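Side-chain contacts in acyl-CoA dehydrogenase (Bacillus subtilis, PDB 5LNX), which uses FAD to oxidise 2,3-saturated acyl-CoA thioesters to 2,3-dehydroacyl-CoA, passing the electrons to an acceptor: residues A254-E257 with H258-Y262; Q277-S280 with F281-D285. One frame throughout, in Å; residues are numbered along the deposited sequence.

Contact 1. Residues A254-E257 with H258-Y262; sequences AALE and HAVDY
The carbonyl oxygen of A254 takes two hydrogen bonds from H258, one residue gripping a single acceptor with both its main chain and its ring. H258 N to A254 O is the ordinary i to i+4 bond of the alpha-helix, 3.1 Å long. H258 ND1 reaches A254 O at 2.8 Å, from above the carbonyl plane by 41° and on the face opposite to that used by the backbone N. CG of H258 lies beside its own backbone N (chi1 -79°), which folds the ring back along the preceding turn. With the oxygen only 2° out of the ring plane, A254 meets the imidazole at its edge, and ND1 serves as donor, which probably helps to set the rotation of the ring.

Further backbone bonds continue the helical pattern: A259 N to A255 O at 3.0 Å, V260 N to L256 O at 2.8 Å and D261 N to E257 O at 3.2 Å.

The apolar contact belongs to L256 and V260, whose side chains lie alongside each other and point the same way, with L256 CD1 and V260 CG2 3.9 Å apart.

This turn of helix 229-265 belongs to the C-terminal domain. A255, L256 and A259 pack on helix 277-305, A255 and A259 touch helix 332-336 as well, and V260 meets L375 of a second subunit.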
loop_
_atom_site.group_PDB
_atom_site.type_symbol
_atom_site.label_atom_id
_atom_site.label_comp_id
_atom_site.label_asym_id
_atom_site.label_seq_id
_atom_site.Cartn_x
_atom_site.Cartn_y
_atom_site.Cartn_z
ATOM N N ALA D 254 -6.944 -16.415 -11.968
ATOM C CA ALA D 254 -6.316 -17.718 -11.703
ATOM C C ALA D 254 -5.753 -17.747 -10.290
ATOM O O ALA D 254 -5.947 -18.716 -9.547
ATOM C CB ALA D 254 -5.210 -17.993 -12.715
ATOM N N ALA D 255 -5.030 -16.707 -9.925
ATOM C CA ALA D 255 -4.511 -16.621 -8.542
ATOM C C ALA D 255 -5.645 -16.773 -7.523
ATOM O O ALA D 255 -5.519 -17.487 -6.541
ATOM C CB ALA D 255 -3.792 -15.300 -8.313
ATOM N N LEU D 256 -6.740 -16.051 -7.767
ATOM C CA LEU D 256 -7.861 -16.012 -6.852
ATOM C C LEU D 256 -8.548 -17.385 -6.716
ATOM O O LEU D 256 -8.669 -17.934 -5.621
ATOM C CB LEU D 256 -8.867 -14.975 -7.332
ATOM C CG LEU D 256 -10.198 -14.963 -6.583
ATOM C CD1 LEU D 256 -9.990 -14.493 -5.143
ATOM C CD2 LEU D 256 -11.196 -14.078 -7.315
ATOM N N GLU D 257 -8.967 -17.920 -7.851
ATOM C CA GLU D 257 -9.697 -19.176 -7.892
ATOM C C GLU D 257 -8.894 -20.313 -7.240
ATOM O O GLU D 257 -9.420 -21.049 -6.384
ATOM C CB GLU D 257 -10.118 -19.493 -9.319
ATOM C CG GLU D 257 -11.059 -18.366 -9.827
ATOM C CD GLU D 257 -12.545 -18.543 -9.547
ATOM O OE1 GLU D 257 -13.143 -19.481 -10.088
ATOM O OE2 GLU D 257 -13.169 -17.672 -8.896
ATOM N N HIS D 258 -7.614 -20.399 -7.580
ATOM C CA HIS D 258 -6.742 -21.383 -6.962
ATOM C C HIS D 258 -6.671 -21.150 -5.459
ATOM O O HIS D 258 -6.778 -22.099 -4.657
ATOM C CB HIS D 258 -5.330 -21.320 -7.541
ATOM C CG HIS D 258 -5.178 -22.004 -8.861
ATOM N ND1 HIS D 258 -5.354 -21.352 -10.061
ATOM C CD2 HIS D 258 -4.851 -23.280 -9.168
ATOM C CE1 HIS D 258 -5.143 -22.201 -11.052
ATOM N NE2 HIS D 258 -4.831 -23.375 -10.537
ATOM N N ALA D 259 -6.493 -19.880 -5.087
ATOM C CA ALA D 259 -6.328 -19.491 -3.682
ATOM C C ALA D 259 -7.561 -19.812 -2.809
ATOM O O ALA D 259 -7.426 -20.138 -1.636
ATOM C CB ALA D 259 -6.005 -18.012 -3.579
ATOM N N VAL D 260 -8.744 -19.698 -3.398
ATOM C CA VAL D 260 -10.003 -19.916 -2.691
ATOM C C VAL D 260 -10.160 -21.407 -2.378
ATOM O O VAL D 260 -10.258 -21.819 -1.219
ATOM C CB VAL D 260 -11.211 -19.435 -3.522
ATOM C CG1 VAL D 260 -12.524 -19.937 -2.920
ATOM C CG2 VAL D 260 -11.222 -17.920 -3.616
ATOM N N ASP D 261 -10.197 -22.186 -3.446
ATOM C CA ASP D 261 -10.187 -23.643 -3.439
ATOM C C ASP D 261 -9.157 -24.217 -2.443
ATOM O O ASP D 261 -9.474 -25.066 -1.593
ATOM C CB ASP D 261 -9.883 -24.099 -4.918
ATOM C CG ASP D 261 -9.621 -25.590 -5.047
ATOM O OD1 ASP D 261 -8.621 -25.950 -4.445
ATOM O OD2 ASP D 261 -10.308 -26.394 -5.760
ATOM N N TYR D 262 -7.914 -23.795 -2.551
ATOM C CA TYR D 262 -6.885 -24.336 -1.625
ATOM C C TYR D 262 -7.211 -23.982 -0.174
ATOM O O TYR D 262 -7.014 -24.794 0.724
ATOM C CB TYR D 262 -5.479 -23.847 -1.955
ATOM C CG TYR D 262 -4.411 -24.426 -1.061
ATOM C CD1 TYR D 262 -3.806 -25.663 -1.340
ATOM C CD2 TYR D 262 -3.985 -23.731 0.065
ATOM C CE1 TYR D 262 -2.828 -26.191 -0.505
ATOM C CE2 TYR D 262 -3.024 -24.258 0.919
ATOM C CZ TYR D 262 -2.441 -25.483 0.624
ATOM O OH TYR D 262 -1.441 -25.956 1.462
#

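Contact 2. Residues Q277-S280 with F281-D285; sequences QGIS and FKLAD. With FAD (flavin-adenine dinucleotide), chain L.
Q277 NE2, alongside the ring of F281, donates a hydrogen bond to FAD N1A at 3.0 Å, with an N-H...N angle of 157°. The two residues belong to the N-terminal turn of alpha-helix 277-305, in the largely helical C-terminal domain of the acyl-CoA dehydrogenase fold. A chain extended beyond CG (chi2 -175°) carries the Q277 amide past the ring to the adenine. Its other end, OE1, accepts from G278 N of the third subunit, so one amide ties the cofactor to a subunit interface.

CB of Q277 sits over one face of the phenyl ring, offset toward its rim, in a CH-pi contact 4.3 Å from the F281 centroid, while the amide plane is turned 38° from the ring. Cut back to an alanine, this residue would keep that CB but is likely to leave N1A and the neighbouring G278 N without their mates, and F281 CE1 and CZ without CG and CD against them.

F281 N to Q277 O, 3.0 Å, is the first of the i to i+4 bonds here, followed by A284 N to S280 O at 3.0 Å. F281 also packs on R368 of the second subunit. F281 CZ lies 4.3 Å from FAD C2A, which sits at the ring's edge, near its plane.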
loop_
_atom_site.group_PDB
_atom_site.type_symbol
_atom_site.label_atom_id
_atom_site.label_comp_id
_atom_site.label_asym_id
_atom_site.label_seq_id
_atom_site.Cartn_x
_atom_site.Cartn_y
_atom_site.Cartn_z
ATOM N N GLN D 277 -9.405 -14.522 9.158
ATOM C CA GLN D 277 -9.572 -13.234 8.499
ATOM C C GLN D 277 -8.261 -12.733 7.858
ATOM O O GLN D 277 -8.263 -12.103 6.823
ATOM C CB GLN D 277 -10.137 -12.219 9.491
ATOM C CG GLN D 277 -11.644 -12.280 9.615
ATOM C CD GLN D 277 -12.207 -11.189 10.503
ATOM O OE1 GLN D 277 -11.473 -10.545 11.270
ATOM N NE2 GLN D 277 -13.527 -11.059 10.504
ATOM N N GLY D 278 -7.140 -13.052 8.483
ATOM C CA GLY D 278 -5.832 -12.847 7.862
ATOM C C GLY D 278 -5.844 -13.336 6.418
ATOM O O GLY D 278 -5.278 -12.683 5.528
ATOM N N ILE D 279 -6.509 -14.467 6.189
ATOM C CA ILE D 279 -6.517 -15.135 4.874
ATOM C C ILE D 279 -7.716 -14.693 4.052
ATOM O O ILE D 279 -7.561 -14.104 2.989
ATOM C CB ILE D 279 -6.495 -16.669 5.014
ATOM C CG1 ILE D 279 -5.141 -17.149 5.535
ATOM C CG2 ILE D 279 -6.806 -17.360 3.704
ATOM C CD1 ILE D 279 -3.953 -16.716 4.701
ATOM N N SER D 280 -8.914 -14.910 4.580
ATOM C CA SER D 280 -10.149 -14.510 3.868
ATOM C C SER D 280 -10.123 -13.071 3.333
ATOM O O SER D 280 -10.534 -12.833 2.210
ATOM C CB SER D 280 -11.408 -14.732 4.719
ATOM O OG SER D 280 -11.322 -14.009 5.911
ATOM N N PHE D 281 -9.632 -12.133 4.125
ATOM C CA PHE D 281 -9.575 -10.705 3.730
ATOM C C PHE D 281 -8.707 -10.409 2.488
ATOM O O PHE D 281 -9.042 -9.522 1.699
ATOM C CB PHE D 281 -9.077 -9.823 4.887
ATOM C CG PHE D 281 -10.156 -9.416 5.863
ATOM C CD1 PHE D 281 -11.238 -10.247 6.129
ATOM C CD2 PHE D 281 -10.062 -8.209 6.550
ATOM C CE1 PHE D 281 -12.212 -9.865 7.043
ATOM C CE2 PHE D 281 -11.034 -7.821 7.473
ATOM C CZ PHE D 281 -12.108 -8.655 7.722
ATOM N N LYS D 282 -7.598 -11.139 2.354
ATOM C CA LYS D 282 -6.811 -11.196 1.120
ATOM C C LYS D 282 -7.622 -11.654 -0.091
ATOM O O LYS D 282 -7.474 -11.133 -1.213
ATOM C CB LYS D 282 -5.655 -12.174 1.256
ATOM C CG LYS D 282 -4.545 -11.716 2.189
ATOM C CD LYS D 282 -3.387 -12.693 2.149
ATOM C CE LYS D 282 -2.382 -12.414 3.250
ATOM N NZ LYS D 282 -1.797 -11.041 3.178
ATOM N N LEU D 283 -8.451 -12.648 0.131
ATOM C CA LEU D 283 -9.217 -13.261 -0.937
ATOM C C LEU D 283 -10.215 -12.251 -1.452
ATOM O O LEU D 283 -10.499 -12.178 -2.663
ATOM C CB LEU D 283 -9.954 -14.529 -0.420
ATOM C CG LEU D 283 -9.063 -15.729 -0.060
ATOM C CD1 LEU D 283 -9.880 -16.839 0.566
ATOM C CD2 LEU D 283 -8.344 -16.273 -1.284
ATOM N N ALA D 284 -10.773 -11.500 -0.495
ATOM C CA ALA D 284 -11.832 -10.513 -0.767
ATOM C C ALA D 284 -11.248 -9.322 -1.514
ATOM O O ALA D 284 -11.777 -8.867 -2.526
ATOM C CB ALA D 284 -12.459 -10.052 0.523
ATOM N N ASP D 285 -10.137 -8.849 -1.005
ATOM C CA ASP D 285 -9.334 -7.850 -1.678
ATOM C C ASP D 285 -8.994 -8.272 -3.109
ATOM O O ASP D 285 -9.109 -7.470 -4.039
ATOM C CB ASP D 285 -8.064 -7.589 -0.868
ATOM C CG ASP D 285 -8.335 -6.771 0.376
ATOM O OD1 ASP D 285 -9.466 -6.225 0.510
ATOM O OD2 ASP D 285 -7.440 -6.670 1.226
HETATM P PA FAD L . -17.977 -1.580 16.073
HETATM O O1A FAD L . -17.612 -2.124 17.455
HETATM O O2A FAD L . -18.919 -2.294 15.092
HETATM O O5B FAD L . -16.631 -1.411 15.201
HETATM C C5B FAD L . -15.344 -1.302 15.728
HETATM C C4B FAD L . -14.440 -2.074 14.773
HETATM O O4B FAD L . -14.856 -3.413 14.784
HETATM C C3B FAD L . -14.520 -1.678 13.311
HETATM O O3B FAD L . -13.229 -1.250 12.889
HETATM C C2B FAD L . -14.961 -2.918 12.542
HETATM O O2B FAD L . -14.090 -3.045 11.439
HETATM C C1B FAD L . -14.712 -4.004 13.534
HETATM N N9A FAD L . -15.537 -5.223 13.597
HETATM C C8A FAD L . -16.562 -5.515 14.453
HETATM N N7A FAD L . -17.000 -6.786 14.241
HETATM C C5A FAD L . -16.179 -7.353 13.315
HETATM C C6A FAD L . -15.998 -8.667 12.647
HETATM N N6A FAD L . -16.815 -9.705 12.883
HETATM N N1A FAD L . -15.029 -8.781 11.705
HETATM C C2A FAD L . -14.190 -7.771 11.397
HETATM N N3A FAD L . -14.278 -6.560 11.976
HETATM C C4A FAD L . -15.222 -6.301 12.901
HETATM N N1 FAD L . -26.172 3.458 11.921
HETATM C C2 FAD L . -27.485 3.351 11.575
HETATM O O2 FAD L . -28.023 2.237 11.792
HETATM N N3 FAD L . -28.163 4.371 10.977
HETATM C C4 FAD L . -27.574 5.546 10.695
HETATM O O4 FAD L . -28.140 6.525 10.148
HETATM C C4X FAD L . -26.200 5.733 11.110
HETATM N N5 FAD L . -25.591 6.885 10.827
HETATM C C5X FAD L . -24.316 7.078 11.183
HETATM C C6 FAD L . -23.794 8.335 10.944
HETATM C C7 FAD L . -22.492 8.596 11.298
HETATM C C7M FAD L . -21.946 9.956 10.973
HETATM C C8 FAD L . -21.693 7.546 11.958
HETATM C C8M FAD L . -20.257 7.794 12.335
HETATM C C9 FAD L . -22.248 6.309 12.235
HETATM C C9A FAD L . -23.550 6.018 11.879
HETATM N N10 FAD L . -24.165 4.748 12.132
HETATM C C10 FAD L . -25.501 4.609 11.748
HETATM C "C1'" FAD L . -23.522 3.594 12.832
HETATM C "C2'" FAD L . -22.663 2.643 11.993
HETATM O "O2'" FAD L . -23.478 1.874 11.114
HETATM C "C3'" FAD L . -21.886 1.723 12.934
HETATM O "O3'" FAD L . -21.190 2.652 13.779
HETATM C "C4'" FAD L . -20.859 0.758 12.348
HETATM O "O4'" FAD L . -21.403 -0.466 11.925
HETATM C "C5'" FAD L . -19.800 0.325 13.355
HETATM O "O5'" FAD L . -20.389 -0.093 14.587
HETATM P P FAD L . -19.865 0.450 16.013
HETATM O O1P FAD L . -19.900 1.959 15.827
HETATM O O2P FAD L . -20.711 -0.279 17.093
HETATM O O3P FAD L . -18.392 -0.034 16.281
#

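In the fold
Contacts 1 and 2 lie on successive helices of the C-terminal domain, 229-265 and 277-305, which run in opposite directions here and are joined by a connection that includes the small antiparallel pair 267-268 and 271-272. Their centres are 12 Å apart, and L283 of contact 2 makes the join: its CD2 is 3.7 Å from A259 CB of contact 1, and its O is 3.4 Å from L256 CD1. Their relation to the cofactor differs. The side chain of A259 stays about 10 Å from a bound FAD, whereas contact 2 hydrogen-bonds the adenine of one FAD, far from its flavin ring (Q277 NE2 to FAD N5 is 21.6 Å), and brings the side chain of I279 to about 4 Å from another FAD.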